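Local coordinates for 433aa long hypothetical phosphoribosylglycinamide formyl transferase (Pyrococcus horikoshii, PDB 2DWC), which is a PurT-like protein of the ATP-grasp superfamily and binds adenosine-5'-diphosphate, at residues L30-L41 and S312-A320. Sequence-based numbering, arbitrary orientation.
Sequences LGKEIAIEAQRL and SEFALHLRA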
loop_
_atom_site.group_PDB
_atom_site.type_symbol
_atom_site.label_atom_id
_atom_site.label_comp_id
_atom_site.label_asym_id
_atom_site.label_seq_id
_atom_site.Cartn_x
_atom_site.Cartn_y
_atom_site.Cartn_z
ATOM N N LEU B 30 -6.553 3.101 -10.815
ATOM C CA LEU B 30 -5.681 4.214 -10.475
ATOM C C LEU B 30 -6.279 4.954 -9.268
ATOM O O LEU B 30 -5.565 5.274 -8.302
ATOM C CB LEU B 30 -5.544 5.138 -11.706
ATOM C CG LEU B 30 -5.021 4.411 -12.969
ATOM C CD1 LEU B 30 -4.592 5.515 -13.948
ATOM C CD2 LEU B 30 -3.818 3.485 -12.691
ATOM N N GLY B 31 -7.583 5.169 -9.310
ATOM C CA GLY B 31 -8.241 5.815 -8.182
ATOM C C GLY B 31 -8.150 4.956 -6.926
ATOM O O GLY B 31 -8.071 5.456 -5.795
ATOM N N LYS B 32 -8.177 3.634 -7.099
ATOM C CA LYS B 32 -8.091 2.753 -5.925
ATOM C C LYS B 32 -6.770 2.973 -5.178
ATOM O O LYS B 32 -6.762 3.002 -3.934
ATOM C CB LYS B 32 -8.187 1.272 -6.374
ATOM C CG LYS B 32 -8.190 0.279 -5.235
ATOM C CD LYS B 32 -8.275 -1.158 -5.834
ATOM C CE LYS B 32 -8.728 -2.147 -4.782
ATOM N NZ LYS B 32 -8.710 -3.549 -5.359
ATOM N N GLU B 33 -5.650 3.066 -5.916
ATOM C CA GLU B 33 -4.369 3.302 -5.259
ATOM C C GLU B 33 -4.260 4.718 -4.650
ATOM O O GLU B 33 -3.627 4.890 -3.583
ATOM C CB GLU B 33 -3.193 2.977 -6.218
ATOM C CG GLU B 33 -2.999 1.440 -6.342
ATOM C CD GLU B 33 -2.389 0.783 -5.074
ATOM O OE1 GLU B 33 -2.478 -0.478 -4.968
ATOM O OE2 GLU B 33 -1.795 1.493 -4.201
ATOM N N ILE B 34 -4.910 5.721 -5.249
ATOM C CA ILE B 34 -4.908 7.053 -4.613
ATOM C C ILE B 34 -5.728 6.916 -3.303
ATOM O O ILE B 34 -5.371 7.447 -2.252
ATOM C CB ILE B 34 -5.598 8.105 -5.509
ATOM C CG1 ILE B 34 -4.759 8.314 -6.784
ATOM C CG2 ILE B 34 -5.765 9.453 -4.747
ATOM C CD1 ILE B 34 -5.494 9.136 -7.834
ATOM N N ALA B 35 -6.824 6.160 -3.352
ATOM C CA ALA B 35 -7.626 5.996 -2.151
ATOM C C ALA B 35 -6.846 5.293 -1.054
ATOM O O ALA B 35 -7.005 5.601 0.138
ATOM C CB ALA B 35 -8.937 5.195 -2.487
ATOM N N ILE B 36 -6.048 4.302 -1.437
ATOM C CA ILE B 36 -5.249 3.576 -0.438
ATOM C C ILE B 36 -4.220 4.509 0.214
ATOM O O ILE B 36 -4.038 4.481 1.435
ATOM C CB ILE B 36 -4.568 2.337 -1.122
ATOM C CG1 ILE B 36 -5.612 1.239 -1.284
ATOM C CG2 ILE B 36 -3.459 1.762 -0.217
ATOM C CD1 ILE B 36 -5.133 0.088 -2.144
ATOM N N GLU B 37 -3.542 5.350 -0.561
ATOM C CA GLU B 37 -2.602 6.274 0.141
ATOM C C GLU B 37 -3.355 7.271 1.012
ATOM O O GLU B 37 -2.920 7.611 2.138
ATOM C CB GLU B 37 -1.768 7.030 -0.868
ATOM C CG GLU B 37 -0.744 7.969 -0.174
ATOM C CD GLU B 37 0.307 7.218 0.686
ATOM O OE1 GLU B 37 0.591 5.992 0.465
ATOM O OE2 GLU B 37 0.867 7.892 1.568
ATOM N N ALA B 38 -4.509 7.714 0.526
ATOM C CA ALA B 38 -5.308 8.654 1.357
ATOM C C ALA B 38 -5.682 7.973 2.677
ATOM O O ALA B 38 -5.538 8.539 3.756
ATOM C CB ALA B 38 -6.577 9.068 0.596
ATOM N N GLN B 39 -6.182 6.736 2.605
ATOM C CA GLN B 39 -6.497 6.013 3.853
ATOM C C GLN B 39 -5.282 5.883 4.732
ATOM O O GLN B 39 -5.379 5.969 5.947
ATOM C CB GLN B 39 -7.021 4.608 3.579
ATOM C CG GLN B 39 -8.427 4.672 2.945
ATOM C CD GLN B 39 -9.545 4.713 3.982
ATOM O OE1 GLN B 39 -9.344 5.058 5.140
ATOM N NE2 GLN B 39 -10.747 4.343 3.556
ATOM N N ARG B 40 -4.129 5.644 4.134
ATOM C CA ARG B 40 -2.908 5.537 4.904
ATOM C C ARG B 40 -2.468 6.833 5.603
ATOM O O ARG B 40 -1.666 6.769 6.540
ATOM C CB ARG B 40 -1.788 5.002 4.019
ATOM C CG ARG B 40 -1.834 3.478 3.898
ATOM C CD ARG B 40 -0.822 3.010 2.876
ATOM N NE ARG B 40 -0.589 1.549 3.012
ATOM C CZ ARG B 40 0.130 0.863 2.135
ATOM N NH1 ARG B 40 0.652 1.475 1.055
ATOM N NH2 ARG B 40 0.413 -0.404 2.387
ATOM N N LEU B 41 -3.046 7.969 5.195
ATOM C CA LEU B 41 -2.755 9.272 5.802
ATOM C C LEU B 41 -3.984 9.760 6.607
ATOM O O LEU B 41 -4.020 10.899 7.063
ATOM C CB LEU B 41 -2.423 10.284 4.713
ATOM C CG LEU B 41 -1.116 10.061 3.968
ATOM C CD1 LEU B 41 -0.944 11.093 2.874
ATOM C CD2 LEU B 41 0.026 10.196 4.971
ATOM N N SER B 312 4.526 6.076 -4.729
ATOM C CA SER B 312 4.138 5.691 -6.096
ATOM C C SER B 312 3.531 6.940 -6.739
ATOM O O SER B 312 3.306 7.947 -6.065
ATOM C CB SER B 312 3.007 4.629 -6.067
ATOM O OG SER B 312 1.824 5.269 -5.551
ATOM N N GLU B 313 3.232 6.868 -8.036
ATOM C CA GLU B 313 2.647 8.034 -8.689
ATOM C C GLU B 313 1.336 8.434 -8.002
ATOM O O GLU B 313 0.940 9.591 -8.060
ATOM C CB GLU B 313 2.377 7.789 -10.211
ATOM C CG GLU B 313 1.477 6.570 -10.500
ATOM C CD GLU B 313 0.905 6.592 -11.930
ATOM O OE1 GLU B 313 0.325 5.551 -12.336
ATOM O OE2 GLU B 313 1.010 7.647 -12.613
ATOM N N PHE B 314 0.641 7.461 -7.402
ATOM C CA PHE B 314 -0.643 7.775 -6.746
ATOM C C PHE B 314 -0.471 8.587 -5.487
ATOM O O PHE B 314 -1.255 9.527 -5.230
ATOM C CB PHE B 314 -1.362 6.441 -6.480
ATOM C CG PHE B 314 -1.422 5.600 -7.702
ATOM C CD1 PHE B 314 -2.162 6.010 -8.799
ATOM C CD2 PHE B 314 -0.642 4.430 -7.792
ATOM C CE1 PHE B 314 -2.140 5.287 -10.000
ATOM C CE2 PHE B 314 -0.611 3.689 -8.974
ATOM C CZ PHE B 314 -1.359 4.120 -10.092
ATOM N N ALA B 315 0.539 8.226 -4.693
ATOM C CA ALA B 315 0.842 8.933 -3.480
ATOM C C ALA B 315 1.483 10.290 -3.838
ATOM O O ALA B 315 1.265 11.264 -3.122
ATOM C CB ALA B 315 1.827 8.102 -2.600
ATOM N N LEU B 316 2.239 10.342 -4.938
ATOM C CA LEU B 316 2.859 11.635 -5.339
ATOM C C LEU B 316 1.724 12.580 -5.728
ATOM O O LEU B 316 1.732 13.745 -5.364
ATOM C CB LEU B 316 3.785 11.462 -6.535
ATOM C CG LEU B 316 5.099 10.762 -6.156
ATOM C CD1 LEU B 316 5.871 10.377 -7.417
ATOM C CD2 LEU B 316 5.949 11.700 -5.250
ATOM N N HIS B 317 0.756 12.062 -6.473
ATOM C CA HIS B 317 -0.386 12.888 -6.883
ATOM C C HIS B 317 -1.147 13.367 -5.659
ATOM O O HIS B 317 -1.485 14.538 -5.546
ATOM C CB HIS B 317 -1.342 12.048 -7.756
ATOM C CG HIS B 317 -2.367 12.839 -8.503
ATOM N ND1 HIS B 317 -2.053 13.913 -9.311
ATOM C CD2 HIS B 317 -3.706 12.659 -8.617
ATOM C CE1 HIS B 317 -3.150 14.351 -9.906
ATOM N NE2 HIS B 317 -4.173 13.607 -9.503
ATOM N N LEU B 318 -1.479 12.439 -4.763
ATOM C CA LEU B 318 -2.256 12.808 -3.580
ATOM C C LEU B 318 -1.540 13.880 -2.741
ATOM O O LEU B 318 -2.140 14.867 -2.296
ATOM C CB LEU B 318 -2.515 11.568 -2.712
ATOM C CG LEU B 318 -3.280 11.877 -1.419
ATOM C CD1 LEU B 318 -4.705 12.336 -1.759
ATOM C CD2 LEU B 318 -3.320 10.623 -0.537
ATOM N N ARG B 319 -0.261 13.653 -2.489
ATOM C CA ARG B 319 0.480 14.638 -1.696
ATOM C C ARG B 319 0.461 15.989 -2.390
ATOM O O ARG B 319 0.193 17.020 -1.767
ATOM C CB ARG B 319 1.933 14.149 -1.480
ATOM C CG ARG B 319 1.964 13.006 -0.400
ATOM C CD ARG B 319 3.300 12.306 -0.338
ATOM N NE ARG B 319 4.341 13.200 0.148
ATOM C CZ ARG B 319 5.190 12.926 1.153
ATOM N NH1 ARG B 319 5.131 11.786 1.819
ATOM N NH2 ARG B 319 6.151 13.801 1.474
ATOM N N ALA B 320 0.733 15.978 -3.682
ATOM C CA ALA B 320 0.789 17.242 -4.408
ATOM C C ALA B 320 -0.543 17.983 -4.293
ATOM O O ALA B 320 -0.546 19.171 -4.001
ATOM C CB ALA B 320 1.104 17.016 -5.916
HETATM O O HOH W 1 0.253 3.531 -4.117
HETATM O O HOH W 2 3.608 9.346 1.434
#
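With chi1 at -51°, Phe314 sets its CG beside its own backbone N and lays the ring against Leu30 and Glu33, whereas Leu318, its CG anti to the backbone N (chi1 178°), sends CD2 onto the turn Glu37-Ala38. Glu33 CB stands over one face of the Phe314 ring, 3.7 Å from its centroid, which meets the geometry of a CH-pi contact; Glu313 CG lies over the opposite face, holding the ring between the two. Leu30 CD2 reaches Phe314 CZ at 3.6 Å, and Ile34 CG1 packs on Phe314 CB. Further along, Leu318 CD2 is pressed to 3.4 Å from Ala38 CA, tighter than normal van der Waals contact, and Glu37 CG rests on Ala315 CB at 3.5 Å. The short helix axes cross at -62° and approach to 8.3 Å; the CA atoms of Ile34 and Phe314 come within 4.8 Å, the closest such pair across the segments. Helix 29-40 follows strand 21-25 of the parallel sheet in the Rossmann-like preATP-grasp domain, and Ile22 of that strand touches Ile34, Ala38 and Leu318; through Leu318, helix 313-322 thus also touches this strand. Polar groups are linked through water: one molecule donates to Glu33 OE2 (2.9 Å) and also bonds Ser312 OG, the N-cap whose bonds to Phe314 N and Ala315 N are weak. A second donates to Glu37 OE2 and accepts from Arg319 NH1 at 2.9 Å, in the guanidinium plane. Both carboxylates also form salt bridges across the dimer interface, Glu33 OE2 with Arg40 of the second subunit and Glu37 OE2 with Arg374 of that subunit.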